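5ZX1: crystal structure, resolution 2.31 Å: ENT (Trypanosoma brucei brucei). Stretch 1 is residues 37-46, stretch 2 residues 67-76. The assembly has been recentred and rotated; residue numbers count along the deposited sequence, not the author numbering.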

# COMPACT_ATOMS: atom_id res chain seq x y z
N ALA A 37 -0.66 -7.87 -15.89
CA ALA A 37 -1.28 -6.63 -15.42
C ALA A 37 -1.98 -6.81 -14.07
O ALA A 37 -1.80 -6.00 -13.15
CB ALA A 37 -2.26 -6.11 -16.45
N ARG A 38 -2.79 -7.85 -13.94
CA ARG A 38 -3.48 -8.10 -12.68
C ARG A 38 -2.49 -8.13 -11.53
O ARG A 38 -2.60 -7.35 -10.59
CB ARG A 38 -4.24 -9.42 -12.73
CG ARG A 38 -5.29 -9.55 -11.63
CD ARG A 38 -6.05 -8.26 -11.52
NE ARG A 38 -7.18 -8.31 -10.60
CZ ARG A 38 -7.84 -7.22 -10.19
NH1 ARG A 38 -8.87 -7.33 -9.35
NH2 ARG A 38 -7.45 -6.02 -10.63
N GLU A 39 -1.47 -8.97 -11.64
CA GLU A 39 -0.44 -9.08 -10.62
C GLU A 39 0.25 -7.74 -10.31
O GLU A 39 0.67 -7.49 -9.18
CB GLU A 39 0.60 -10.13 -11.04
CG GLU A 39 0.10 -11.56 -10.88
CD GLU A 39 1.01 -12.59 -11.53
OE1 GLU A 39 1.98 -12.20 -12.23
OE2 GLU A 39 0.75 -13.80 -11.32
N GLU A 40 0.38 -6.87 -11.30
CA GLU A 40 0.95 -5.57 -11.03
C GLU A 40 -0.05 -4.67 -10.29
O GLU A 40 0.32 -3.98 -9.35
CB GLU A 40 1.42 -4.92 -12.31
CG GLU A 40 2.65 -5.60 -12.86
CD GLU A 40 3.58 -4.65 -13.58
OE1 GLU A 40 3.43 -3.42 -13.39
OE2 GLU A 40 4.47 -5.12 -14.32
N GLU A 41 -1.31 -4.70 -10.72
CA GLU A 41 -2.36 -4.00 -10.00
C GLU A 41 -2.30 -4.35 -8.52
O GLU A 41 -2.29 -3.46 -7.66
CB GLU A 41 -3.74 -4.35 -10.56
CG GLU A 41 -4.02 -3.76 -11.92
CD GLU A 41 -5.43 -4.08 -12.39
OE1 GLU A 41 -6.19 -3.14 -12.69
OE2 GLU A 41 -5.79 -5.27 -12.42
N LEU A 42 -2.22 -5.64 -8.21
CA LEU A 42 -2.26 -6.04 -6.81
C LEU A 42 -0.94 -5.72 -6.11
O LEU A 42 -0.92 -5.42 -4.92
CB LEU A 42 -2.60 -7.52 -6.65
CG LEU A 42 -3.99 -7.91 -7.17
CD1 LEU A 42 -3.90 -8.81 -8.39
CD2 LEU A 42 -4.82 -8.57 -6.09
N CYS A 43 0.15 -5.76 -6.85
CA CYS A 43 1.41 -5.41 -6.22
C CYS A 43 1.39 -3.93 -5.91
O CYS A 43 1.82 -3.51 -4.83
CB CYS A 43 2.60 -5.76 -7.09
SG CYS A 43 3.14 -7.44 -6.80
N SER A 44 0.89 -3.14 -6.86
CA SER A 44 0.92 -1.69 -6.68
C SER A 44 0.03 -1.29 -5.50
O SER A 44 0.39 -0.40 -4.74
CB SER A 44 0.50 -0.97 -7.96
OG SER A 44 -0.86 -0.59 -7.94
N TYR A 45 -1.10 -1.97 -5.32
CA TYR A 45 -1.92 -1.68 -4.15
C TYR A 45 -1.19 -2.07 -2.85
O TYR A 45 -1.22 -1.33 -1.86
CB TYR A 45 -3.29 -2.38 -4.23
CG TYR A 45 -4.29 -1.79 -3.25
CD1 TYR A 45 -4.91 -0.57 -3.51
CD2 TYR A 45 -4.61 -2.44 -2.06
CE1 TYR A 45 -5.80 -0.02 -2.64
CE2 TYR A 45 -5.52 -1.89 -1.16
CZ TYR A 45 -6.11 -0.68 -1.47
OH TYR A 45 -7.01 -0.10 -0.60
N ARG A 46 -0.54 -3.22 -2.86
CA ARG A 46 0.16 -3.72 -1.68
C ARG A 46 1.20 -2.72 -1.20
O ARG A 46 1.21 -2.28 -0.04
CB ARG A 46 0.83 -5.07 -1.97
CG ARG A 46 1.59 -5.64 -0.78
CD ARG A 46 2.43 -6.83 -1.19
NE ARG A 46 3.35 -7.22 -0.12
CZ ARG A 46 4.66 -7.01 -0.11
NH1 ARG A 46 5.39 -7.41 0.92
NH2 ARG A 46 5.26 -6.40 -1.14
N ILE A 67 -6.58 8.14 -1.22
CA ILE A 67 -5.70 7.54 -2.21
C ILE A 67 -5.99 6.05 -2.31
O ILE A 67 -6.07 5.49 -3.40
CB ILE A 67 -4.24 7.78 -1.87
CG1 ILE A 67 -3.88 9.24 -2.13
CG2 ILE A 67 -3.35 6.83 -2.67
CD1 ILE A 67 -2.57 9.64 -1.51
N LEU A 68 -6.18 5.41 -1.17
CA LEU A 68 -6.49 3.99 -1.17
C LEU A 68 -7.84 3.76 -1.83
O LEU A 68 -7.97 2.87 -2.67
CB LEU A 68 -6.48 3.43 0.26
CG LEU A 68 -5.10 3.34 0.91
CD1 LEU A 68 -5.20 2.73 2.30
CD2 LEU A 68 -4.14 2.54 0.05
N GLU A 69 -8.82 4.56 -1.46
CA GLU A 69 -10.17 4.43 -2.01
C GLU A 69 -10.18 4.63 -3.53
O GLU A 69 -10.87 3.91 -4.25
CB GLU A 69 -11.11 5.44 -1.33
CG GLU A 69 -12.52 5.45 -1.93
CD GLU A 69 -13.43 6.55 -1.36
OE1 GLU A 69 -14.65 6.50 -1.64
OE2 GLU A 69 -12.94 7.46 -0.63
N ASP A 70 -9.41 5.59 -4.02
CA ASP A 70 -9.40 5.87 -5.45
C ASP A 70 -8.72 4.74 -6.23
O ASP A 70 -9.19 4.36 -7.30
CB ASP A 70 -8.71 7.20 -5.73
CG ASP A 70 -9.58 8.40 -5.35
OD1 ASP A 70 -10.78 8.18 -5.05
OD2 ASP A 70 -9.08 9.55 -5.33
N MET A 71 -7.61 4.22 -5.70
CA MET A 71 -6.90 3.13 -6.36
C MET A 71 -7.72 1.81 -6.34
O MET A 71 -7.61 0.99 -7.24
CB MET A 71 -5.54 2.91 -5.69
CG MET A 71 -4.56 4.03 -5.92
SD MET A 71 -4.21 4.24 -7.67
CE MET A 71 -3.46 2.66 -8.07
N ARG A 72 -8.53 1.62 -5.31
CA ARG A 72 -9.40 0.45 -5.26
C ARG A 72 -10.30 0.45 -6.47
O ARG A 72 -10.51 -0.58 -7.11
CB ARG A 72 -10.24 0.43 -3.98
CG ARG A 72 -9.49 -0.06 -2.79
CD ARG A 72 -10.44 -0.57 -1.69
NE ARG A 72 -11.16 0.51 -1.02
CZ ARG A 72 -10.59 1.47 -0.30
NH1 ARG A 72 -11.36 2.40 0.27
NH2 ARG A 72 -9.27 1.53 -0.13
N GLU A 73 -10.82 1.62 -6.79
CA GLU A 73 -11.71 1.75 -7.93
C GLU A 73 -10.92 1.72 -9.26
O GLU A 73 -11.35 1.08 -10.22
CB GLU A 73 -12.55 3.02 -7.76
CG GLU A 73 -12.91 3.78 -9.02
CD GLU A 73 -13.29 5.22 -8.70
OE1 GLU A 73 -13.74 5.48 -7.55
OE2 GLU A 73 -13.14 6.09 -9.59
N GLU A 74 -9.77 2.38 -9.29
CA GLU A 74 -8.92 2.38 -10.49
C GLU A 74 -8.55 0.95 -10.87
O GLU A 74 -8.63 0.57 -12.03
CB GLU A 74 -7.64 3.20 -10.27
CG GLU A 74 -7.85 4.71 -10.16
CD GLU A 74 -8.08 5.39 -11.51
OE1 GLU A 74 -7.48 4.98 -12.53
OE2 GLU A 74 -8.90 6.35 -11.56
N LEU A 75 -8.18 0.15 -9.87
CA LEU A 75 -7.66 -1.20 -10.07
C LEU A 75 -8.73 -2.28 -9.94
O LEU A 75 -8.42 -3.47 -10.01
CB LEU A 75 -6.53 -1.48 -9.07
CG LEU A 75 -5.41 -0.44 -9.13
CD1 LEU A 75 -4.23 -0.77 -8.22
CD2 LEU A 75 -4.96 -0.29 -10.57
N CYS A 76 -9.98 -1.87 -9.76
CA CYS A 76 -11.08 -2.81 -9.63
C CYS A 76 -10.73 -3.91 -8.63
O CYS A 76 -10.62 -5.08 -8.98
CB CYS A 76 -11.43 -3.42 -11.01
SG CYS A 76 -13.16 -3.93 -11.23

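Two helical segments of one chain lie almost antiparallel, their N-to-C directions 174° apart and their axes no closer than 10.8 Å. Residues 37–46 are helical throughout and belong to a longer helix; the second helix enters before I67 and runs to E74. In the register between them, E41 CA lies 6.0 Å from L75 CA and Y45 CA lies 7.3 Å from M71 CA, so a step of four residues up one helix matches a step of four down the other. Regular i-to-i+4 bonds hold the first segment, for example Y45 N to E41 O at 3.0 Å. In the second, E73 N to E69 O is weak at 3.4 Å, while L75 N to M71 O is 2.8 Å. The chain leaves the helix at C76, whose positive phi (48°) completes a Schellman motif, with a weak bond from C76 N to E73 O at 3.3 Å.

This helix end is where R38 binds. Its CA-to-CB bond points sideways, but the side chain, t at chi1 and chi3 but p at chi2, brings the guanidinium to two successive carbonyls: NH1 of R38 donates to C76 O at 2.9 Å, and NH2 of R38 donates to L75 O at 2.8 Å. Both oxygens lie at the guanidinium edge, near its plane, and the N-H...O angles of 161° and 163° are close to straight. A second bond from NH2 of R38 goes to OE2 of E41 at 2.6 Å, a salt bridge one helical turn along. NH2 of R38 is thus shared between the E41 carboxylate of its own helix and the L75 carbonyl of the other stretch. OE1 of E41 comes within 3.5 Å of L75 O, but both are acceptors and no hydrogen bond joins them.

L75 supplies the apolar counterpart at this end. L75 CD1 packs 3.4 Å from E41 O and also 3.4 Å from S44 OG, and L75 CD2 lies 3.8 Å from E41 OE1. The S44 hydroxyl turns back on its own helix, OG donating to E41 O at 3.2 Å, so the leucine methyl meets a polar pair already bonded to each other. CE of M71 touches the same hydroxyl more loosely, 4.2 Å from S44 OG.

Y45, buried and with the largest area covered by the opposing stretch, dominates the other end. With chi1 in the t well, its ring reaches across although its CA-to-CB bond points sideways. M71 CB sits at the ring edge, 4.2 Å from Y45 CD1, as does L68 O, 3.6 Å from Y45 CE1; CD2 of L68 adds an apolar contact 4.1 Å from Y45 CZ. At the ring's tip, NH2 of R72 donates to OH of Y45 at 2.8 Å with an angle of 149°, and the hydroxyl lies near the guanidinium plane. The same R72 NH2 is 3.2 Å from L68 O, but the angle is too poor for a hydrogen bond.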